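Local coordinates for magnesium transporter, putative (Shewanella oneidensis MR-1, PDB 3KXR), which probably transports magnesium or related cations across the membrane, this chain holding part of its MgtE N domain and its pair of CBS domains, at residues H62-L67 with N90-D95; D86-L91 with E147-V152. One frame throughout, in Å; residues are numbered along the deposited sequence.

Contact 1: H62-L67 with N90-D95; sequences HQMLVL and NLFIVD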
ATOM      1  N   HIS A  62     -11.009  -3.534 -14.155  1.00 45.73           N
ATOM      2  CA  HIS A  62     -11.912  -3.269 -13.045  1.00 46.78           C
ATOM      3  C   HIS A  62     -12.436  -1.840 -13.091  1.00 46.20           C
ATOM      4  O   HIS A  62     -13.442  -1.546 -12.459  1.00 45.97           O
ATOM      5  CB  HIS A  62     -11.235  -3.493 -11.692  1.00 47.42           C
ATOM      6  CG  HIS A  62     -10.911  -4.932 -11.381  1.00 52.94           C
ATOM      7  ND1 HIS A  62     -11.873  -5.923 -11.284  1.00 56.25           N
ATOM      8  CD2 HIS A  62      -9.722  -5.539 -11.111  1.00 55.13           C
ATOM      9  CE1 HIS A  62     -11.291  -7.072 -10.976  1.00 56.07           C
ATOM     10  NE2 HIS A  62      -9.986  -6.868 -10.874  1.00 56.13           N
ATOM     11  N   GLN A  63     -11.731  -0.970 -13.814  1.00 45.74           N
ATOM     12  CA  GLN A  63     -12.117   0.443 -14.018  1.00 45.71           C
ATOM     13  C   GLN A  63     -13.367   0.594 -14.847  1.00 44.51           C
ATOM     14  O   GLN A  63     -13.385   0.267 -16.025  1.00 44.33           O
ATOM     15  CB  GLN A  63     -10.996   1.216 -14.736  1.00 46.23           C
ATOM     16  CG  GLN A  63     -10.174   2.001 -13.798  1.00 50.12           C
ATOM     17  CD  GLN A  63      -8.852   2.453 -14.346  1.00 54.13           C
ATOM     18  OE1 GLN A  63      -8.691   3.622 -14.704  1.00 56.56           O
ATOM     19  NE2 GLN A  63      -7.869   1.552 -14.343  1.00 59.21           N
HETATM   20  N   MSE A  64     -14.411   1.120 -14.249  1.00 43.84           N
HETATM   21  CA  MSE A  64     -15.651   1.232 -14.953  1.00 44.16           C
HETATM   22  C   MSE A  64     -16.619   2.141 -14.242  1.00 43.05           C
HETATM   23  O   MSE A  64     -16.497   2.422 -13.078  1.00 42.77           O
HETATM   24  CB  MSE A  64     -16.278  -0.154 -15.082  1.00 45.26           C
HETATM   25  CG  MSE A  64     -16.569  -0.781 -13.743  1.00 48.47           C
HETATM   26 SE   MSE A  64     -17.358  -2.564 -13.881  1.00 61.42          SE
HETATM   27  CE  MSE A  64     -16.993  -3.243 -12.037  1.00 47.78           C
ATOM     28  N   LEU A  65     -17.619   2.584 -14.971  1.00 42.60           N
ATOM     29  CA  LEU A  65     -18.741   3.283 -14.380  1.00 41.54           C
ATOM     30  C   LEU A  65     -19.806   2.240 -13.923  1.00 40.57           C
ATOM     31  O   LEU A  65     -20.418   1.553 -14.724  1.00 39.84           O
ATOM     32  CB  LEU A  65     -19.268   4.315 -15.393  1.00 41.77           C
ATOM     33  CG  LEU A  65     -18.734   5.768 -15.308  1.00 42.60           C
ATOM     34  CD1 LEU A  65     -17.259   5.907 -15.068  1.00 37.26           C
ATOM     35  CD2 LEU A  65     -19.186   6.559 -16.528  1.00 42.30           C
ATOM     36  N   VAL A  66     -19.984   2.104 -12.613  1.00 40.10           N
ATOM     37  CA  VAL A  66     -20.993   1.214 -12.053  1.00 39.53           C
ATOM     38  C   VAL A  66     -21.756   1.917 -10.895  1.00 38.73           C
ATOM     39  O   VAL A  66     -21.173   2.674 -10.127  1.00 38.87           O
ATOM     40  CB  VAL A  66     -20.340  -0.117 -11.573  1.00 39.98           C
ATOM     41  CG1 VAL A  66     -19.125   0.188 -10.708  1.00 38.99           C
ATOM     42  CG2 VAL A  66     -21.341  -0.976 -10.843  1.00 39.30           C
ATOM     43  N   LEU A  67     -23.063   1.685 -10.798  1.00 37.37           N
ATOM     44  CA  LEU A  67     -23.874   2.199  -9.693  1.00 36.27           C
ATOM     45  C   LEU A  67     -24.850   1.110  -9.236  1.00 36.51           C
ATOM     46  O   LEU A  67     -25.202   0.201 -10.011  1.00 37.34           O
ATOM     47  CB  LEU A  67     -24.640   3.460 -10.140  1.00 35.83           C
ATOM     48  CG  LEU A  67     -23.880   4.772 -10.401  1.00 34.12           C
ATOM     49  CD1 LEU A  67     -24.764   5.816 -11.016  1.00 31.79           C
ATOM     50  CD2 LEU A  67     -23.287   5.287  -9.095  1.00 31.17           C
ATOM     51  N   ASN A  90     -21.097   3.875 -21.437  1.00 40.80           N
ATOM     52  CA  ASN A  90     -22.132   3.111 -20.779  1.00 40.26           C
ATOM     53  C   ASN A  90     -21.834   3.047 -19.307  1.00 39.83           C
ATOM     54  O   ASN A  90     -20.706   3.237 -18.868  1.00 39.54           O
ATOM     55  CB  ASN A  90     -22.220   1.696 -21.360  1.00 40.16           C
ATOM     56  CG  ASN A  90     -22.848   1.677 -22.705  1.00 41.06           C
ATOM     57  OD1 ASN A  90     -23.570   2.593 -23.066  1.00 46.56           O
ATOM     58  ND2 ASN A  90     -22.585   0.646 -23.472  1.00 43.42           N
ATOM     59  N   LEU A  91     -22.862   2.736 -18.543  1.00 39.48           N
ATOM     60  CA  LEU A  91     -22.716   2.619 -17.103  1.00 38.96           C
ATOM     61  C   LEU A  91     -23.506   1.390 -16.639  1.00 37.87           C
ATOM     62  O   LEU A  91     -24.594   1.105 -17.152  1.00 38.04           O
ATOM     63  CB  LEU A  91     -23.182   3.924 -16.483  1.00 39.13           C
ATOM     64  CG  LEU A  91     -23.162   4.186 -14.995  1.00 39.21           C
ATOM     65  CD1 LEU A  91     -23.088   5.697 -14.757  1.00 37.97           C
ATOM     66  CD2 LEU A  91     -24.433   3.601 -14.443  1.00 40.68           C
ATOM     67  N   PHE A  92     -22.926   0.636 -15.723  1.00 35.97           N
ATOM     68  CA  PHE A  92     -23.465  -0.658 -15.368  1.00 35.82           C
ATOM     69  C   PHE A  92     -24.173  -0.610 -14.035  1.00 35.52           C
ATOM     70  O   PHE A  92     -23.696   0.043 -13.115  1.00 36.47           O
ATOM     71  CB  PHE A  92     -22.328  -1.682 -15.357  1.00 35.58           C
ATOM     72  CG  PHE A  92     -21.573  -1.700 -16.637  1.00 35.69           C
ATOM     73  CD1 PHE A  92     -22.246  -1.806 -17.848  1.00 35.55           C
ATOM     74  CD2 PHE A  92     -20.199  -1.542 -16.662  1.00 38.54           C
ATOM     75  CE1 PHE A  92     -21.548  -1.789 -19.053  1.00 35.94           C
ATOM     76  CE2 PHE A  92     -19.492  -1.528 -17.879  1.00 37.40           C
ATOM     77  CZ  PHE A  92     -20.177  -1.644 -19.066  1.00 35.35           C
ATOM     78  N   ILE A  93     -25.317  -1.280 -13.943  1.00 35.07           N
ATOM     79  CA  ILE A  93     -26.124  -1.273 -12.730  1.00 35.27           C
ATOM     80  C   ILE A  93     -26.065  -2.619 -12.094  1.00 35.71           C
ATOM     81  O   ILE A  93     -26.270  -3.641 -12.770  1.00 36.58           O
ATOM     82  CB  ILE A  93     -27.602  -0.944 -13.015  1.00 35.57           C
ATOM     83  CG1 ILE A  93     -27.703   0.371 -13.767  1.00 35.94           C
ATOM     84  CG2 ILE A  93     -28.432  -0.868 -11.726  1.00 33.82           C
ATOM     85  CD1 ILE A  93     -27.081   1.548 -13.071  1.00 36.27           C
ATOM     86  N   VAL A  94     -25.801  -2.637 -10.789  1.00 36.29           N
ATOM     87  CA  VAL A  94     -25.749  -3.882 -10.041  1.00 36.28           C
ATOM     88  C   VAL A  94     -26.711  -3.825  -8.860  1.00 38.24           C
ATOM     89  O   VAL A  94     -27.060  -2.744  -8.367  1.00 37.76           O
ATOM     90  CB  VAL A  94     -24.305  -4.160  -9.506  1.00 36.88           C
ATOM     91  CG1 VAL A  94     -23.330  -4.392 -10.681  1.00 34.93           C
ATOM     92  CG2 VAL A  94     -23.832  -3.039  -8.593  1.00 32.85           C
ATOM     93  N   ASP A  95     -27.146  -5.001  -8.398  1.00 40.07           N
ATOM     94  CA  ASP A  95     -27.922  -5.066  -7.162  1.00 40.60           C
ATOM     95  C   ASP A  95     -26.992  -5.087  -5.957  1.00 41.44           C
ATOM     96  O   ASP A  95     -25.773  -4.946  -6.102  1.00 41.30           O
ATOM     97  CB  ASP A  95     -28.878  -6.254  -7.167  1.00 41.05           C
ATOM     98  CG  ASP A  95     -28.195  -7.594  -7.055  1.00 41.18           C
ATOM     99  OD1 ASP A  95     -26.982  -7.711  -6.742  1.00 40.61           O
ATOM    100  OD2 ASP A  95     -28.949  -8.567  -7.264  1.00 43.52           O
TER
HETATM  101  O   HOH W   1     -18.380   1.905 -17.766  1.00 38.57           O
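V66 lies beside F92 and L67 beside I93, in parallel, the backbone of 65-67 running beside strand 90-94. Three hydrogen bonds join them: F92 N to L65 O (2.9 Å), L67 N to F92 O (2.9 Å), and V94 N to L67 O (3.0 Å). Where the backbones diverge, towards N90, a water takes over, accepting from L65 N and donating to N90 O.

Apolar contacts lie on both faces. On one, L91 CG stands anti to its backbone N (chi1 -179°), 3.9 Å from L65 CB, while both its methyls lie 4.1 Å from L67 CD1. An alanine at L91 would probably leave L67 CD1 without these two neighbours and open a gap beside L65. On the other face V66 CG2 meets V94 CG2 at 3.9 Å, and the selenium of M64, a selenomethionine, makes a Met-aromatic contact with F92, M64 SE lying 4.1 Å from F92 CD2 and oblique to the ring.

The two strands belong to a beta-alpha-beta unit of the first CBS domain. Helix 73-82 packs on L65 and L67 through F79, L159 of strand 159-164 touches M64, F92 and V94, and F29 of the second subunit packs on V66.

Contact 2: D86-L91 with E147-V152; sequences DCNDNL and EIELPV
E149 reaches from the start of strand 149-153 to the loop 87-89 and the start of strand 90-94. E149 CB lies 3.6 Å and E149 CG 3.8 Å from C87 O. The chain runs extended beyond CG (chi2 -171°), and E149 CD comes to 3.4 Å from the same C87 O. E149 OE2 accepts three hydrogen bonds: the backbone N of D89 and of N90, each at 2.9 Å, OE2 being met nearly along its C-O axis, and N88 ND2 on its syn lone pair at 3.0 Å. The amide of N88 is turned 84° from the carboxylate plane. E149 OE1 takes a weak bond from N88 ND2, a water shared with N90 O, and a salt bridge from R162.

N90 ND2 bonds E147 OE1 (3.1 Å), which lies in the amide plane, though ND2 stands above the carboxylate. I148 covers the loop with CD1, 3.6 Å from N88 N.

Three donors on one oxygen probably hold the loop in place and tie the first CBS domain to the second. D89 OD1 stands 4.0 Å from E149 OE2, a like-charge approach; R162 on E149 and R105 on E147 would probably offset the negative charge and favour ionised carboxylates.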
ATOM      1  N   ASP A  86     -11.302   5.927 -20.755  1.00 42.06           N
ATOM      2  CA  ASP A  86     -11.144   5.409 -22.095  1.00 42.16           C
ATOM      3  C   ASP A  86     -12.333   4.521 -22.502  1.00 42.03           C
ATOM      4  O   ASP A  86     -12.813   3.700 -21.712  1.00 42.43           O
ATOM      5  CB  ASP A  86      -9.836   4.613 -22.175  1.00 42.35           C
ATOM      6  CG  ASP A  86      -9.431   4.288 -23.589  1.00 42.92           C
ATOM      7  OD1 ASP A  86      -9.572   5.150 -24.478  1.00 46.01           O
ATOM      8  OD2 ASP A  86      -8.953   3.165 -23.819  1.00 44.87           O
ATOM      9  N   CYS A  87     -12.805   4.693 -23.729  1.00 41.41           N
ATOM     10  CA  CYS A  87     -13.832   3.831 -24.294  1.00 41.43           C
ATOM     11  C   CYS A  87     -15.007   3.674 -23.404  1.00 41.78           C
ATOM     12  O   CYS A  87     -15.397   2.562 -23.080  1.00 40.84           O
ATOM     13  CB  CYS A  87     -13.298   2.435 -24.533  1.00 41.95           C
ATOM     14  SG  CYS A  87     -12.397   2.346 -25.999  1.00 41.44           S
ATOM     15  N   ASN A  88     -15.586   4.790 -23.016  1.00 42.18           N
ATOM     16  CA  ASN A  88     -16.628   4.744 -22.058  1.00 42.33           C
ATOM     17  C   ASN A  88     -17.788   5.526 -22.546  1.00 42.28           C
ATOM     18  O   ASN A  88     -17.678   6.718 -22.753  1.00 42.31           O
ATOM     19  CB  ASN A  88     -16.150   5.330 -20.756  1.00 42.87           C
ATOM     20  CG  ASN A  88     -17.245   5.379 -19.713  1.00 45.35           C
ATOM     21  OD1 ASN A  88     -17.472   6.433 -19.120  1.00 47.97           O
ATOM     22  ND2 ASN A  88     -17.936   4.239 -19.487  1.00 43.03           N
ATOM     23  N   ASP A  89     -18.907   4.858 -22.757  1.00 42.35           N
ATOM     24  CA  ASP A  89     -20.153   5.590 -22.866  1.00 43.08           C
ATOM     25  C   ASP A  89     -21.355   4.831 -22.327  1.00 41.49           C
ATOM     26  O   ASP A  89     -22.481   5.130 -22.689  1.00 41.04           O
ATOM     27  CB  ASP A  89     -20.376   6.033 -24.307  1.00 43.95           C
ATOM     28  CG  ASP A  89     -20.813   4.907 -25.169  1.00 48.97           C
ATOM     29  OD1 ASP A  89     -20.717   3.729 -24.701  1.00 54.39           O
ATOM     30  OD2 ASP A  89     -21.286   5.205 -26.288  1.00 55.44           O
ATOM     31  N   ASN A  90     -21.097   3.875 -21.437  1.00 40.80           N
ATOM     32  CA  ASN A  90     -22.132   3.111 -20.779  1.00 40.26           C
ATOM     33  C   ASN A  90     -21.834   3.047 -19.307  1.00 39.83           C
ATOM     34  O   ASN A  90     -20.706   3.237 -18.868  1.00 39.54           O
ATOM     35  CB  ASN A  90     -22.220   1.696 -21.360  1.00 40.16           C
ATOM     36  CG  ASN A  90     -22.848   1.677 -22.705  1.00 41.06           C
ATOM     37  OD1 ASN A  90     -23.570   2.593 -23.066  1.00 46.56           O
ATOM     38  ND2 ASN A  90     -22.585   0.646 -23.472  1.00 43.42           N
ATOM     39  N   LEU A  91     -22.862   2.736 -18.543  1.00 39.48           N
ATOM     40  CA  LEU A  91     -22.716   2.619 -17.103  1.00 38.96           C
ATOM     41  C   LEU A  91     -23.506   1.390 -16.639  1.00 37.87           C
ATOM     42  O   LEU A  91     -24.594   1.105 -17.152  1.00 38.04           O
ATOM     43  CB  LEU A  91     -23.182   3.924 -16.483  1.00 39.13           C
ATOM     44  CG  LEU A  91     -23.162   4.186 -14.995  1.00 39.21           C
ATOM     45  CD1 LEU A  91     -23.088   5.697 -14.757  1.00 37.97           C
ATOM     46  CD2 LEU A  91     -24.433   3.601 -14.443  1.00 40.68           C
ATOM     47  N   GLU A 147     -21.303  -1.059 -29.440  1.00 42.98           N
ATOM     48  CA  GLU A 147     -20.669  -0.756 -28.151  1.00 42.43           C
ATOM     49  C   GLU A 147     -19.174  -0.495 -28.261  1.00 41.13           C
ATOM     50  O   GLU A 147     -18.491  -1.043 -29.132  1.00 40.07           O
ATOM     51  CB  GLU A 147     -20.816  -1.934 -27.192  1.00 43.13           C
ATOM     52  CG  GLU A 147     -22.174  -2.645 -27.148  1.00 45.49           C
ATOM     53  CD  GLU A 147     -23.314  -1.745 -26.734  1.00 48.32           C
ATOM     54  OE1 GLU A 147     -23.065  -0.621 -26.219  1.00 53.61           O
ATOM     55  OE2 GLU A 147     -24.473  -2.151 -26.946  1.00 49.19           O
ATOM     56  N   ILE A 148     -18.661   0.320 -27.354  1.00 39.80           N
ATOM     57  CA  ILE A 148     -17.225   0.494 -27.251  1.00 39.28           C
ATOM     58  C   ILE A 148     -16.672  -0.160 -25.971  1.00 38.95           C
ATOM     59  O   ILE A 148     -15.466  -0.093 -25.682  1.00 38.71           O
ATOM     60  CB  ILE A 148     -16.811   1.997 -27.409  1.00 39.19           C
ATOM     61  CG1 ILE A 148     -17.414   2.904 -26.324  1.00 39.22           C
ATOM     62  CG2 ILE A 148     -17.224   2.492 -28.789  1.00 37.86           C
ATOM     63  CD1 ILE A 148     -16.853   4.434 -26.330  1.00 35.12           C
ATOM     64  N   GLU A 149     -17.541  -0.829 -25.225  1.00 38.09           N
ATOM     65  CA  GLU A 149     -17.102  -1.585 -24.073  1.00 38.10           C
ATOM     66  C   GLU A 149     -18.177  -2.571 -23.756  1.00 37.68           C
ATOM     67  O   GLU A 149     -19.353  -2.318 -24.030  1.00 37.37           O
ATOM     68  CB  GLU A 149     -16.918  -0.650 -22.874  1.00 38.68           C
ATOM     69  CG  GLU A 149     -18.218   0.061 -22.463  1.00 40.59           C
ATOM     70  CD  GLU A 149     -18.055   1.168 -21.414  1.00 43.68           C
ATOM     71  OE1 GLU A 149     -17.374   0.950 -20.381  1.00 44.28           O
ATOM     72  OE2 GLU A 149     -18.665   2.245 -21.616  1.00 45.06           O
ATOM     73  N   LEU A 150     -17.804  -3.671 -23.133  1.00 37.20           N
ATOM     74  CA  LEU A 150     -18.814  -4.575 -22.609  1.00 37.34           C
ATOM     75  C   LEU A 150     -18.480  -4.972 -21.176  1.00 37.09           C
ATOM     76  O   LEU A 150     -17.310  -5.151 -20.839  1.00 37.11           O
ATOM     77  CB  LEU A 150     -18.903  -5.837 -23.457  1.00 37.35           C
ATOM     78  CG  LEU A 150     -19.614  -5.777 -24.817  1.00 38.12           C
ATOM     79  CD1 LEU A 150     -19.506  -7.143 -25.537  1.00 36.77           C
ATOM     80  CD2 LEU A 150     -21.077  -5.355 -24.634  1.00 37.05           C
ATOM     81  N   PRO A 151     -19.504  -5.141 -20.342  1.00 36.85           N
ATOM     82  CA  PRO A 151     -19.295  -5.667 -19.008  1.00 37.28           C
ATOM     83  C   PRO A 151     -18.959  -7.147 -19.031  1.00 37.76           C
ATOM     84  O   PRO A 151     -19.458  -7.905 -19.897  1.00 38.70           O
ATOM     85  CB  PRO A 151     -20.655  -5.453 -18.335  1.00 36.96           C
ATOM     86  CG  PRO A 151     -21.599  -5.520 -19.431  1.00 36.96           C
ATOM     87  CD  PRO A 151     -20.933  -5.010 -20.647  1.00 36.89           C
ATOM     88  N   VAL A 152     -18.140  -7.549 -18.067  1.00 37.51           N
ATOM     89  CA  VAL A 152     -17.795  -8.926 -17.864  1.00 37.02           C
ATOM     90  C   VAL A 152     -18.336  -9.404 -16.511  1.00 36.95           C
ATOM     91  O   VAL A 152     -18.178  -8.746 -15.489  1.00 36.61           O
ATOM     92  CB  VAL A 152     -16.278  -9.104 -17.930  1.00 37.30           C
ATOM     93  CG1 VAL A 152     -15.920 -10.554 -17.674  1.00 35.59           C
ATOM     94  CG2 VAL A 152     -15.753  -8.644 -19.294  1.00 36.91           C
TER
HETATM   95  O   HOH W   2     -20.517   1.113 -25.329  1.00 38.25           O
HETATM   96  O   HOH W   1     -18.380   1.905 -17.766  1.00 38.57           O
HETATM   97  O   HOH W   3     -21.734  -1.894 -22.696  1.00 45.92           O

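From the N terminus, the chain passes through 62-67, runs through helix 73-82 and then along 90-95, parallel to the first strand, so that contact 1 closes a beta-alpha-beta loop within the first CBS domain. Contact 2 starts at 86-91, at the end of that loop, and closes only at 147-152, in the second CBS domain; the loops are consecutive, meeting at the shared N90 and L91. Strand 90-94 serves both, and so does one water bridging L65 N, N90 O and E149 OE1. The two sites touch: F92 CE1 packs 3.6 Å from P151 CD. Contact 1 pairs two strands of one domain's sheet, and contact 2 joins the entry to that sheet to a strand of its partner.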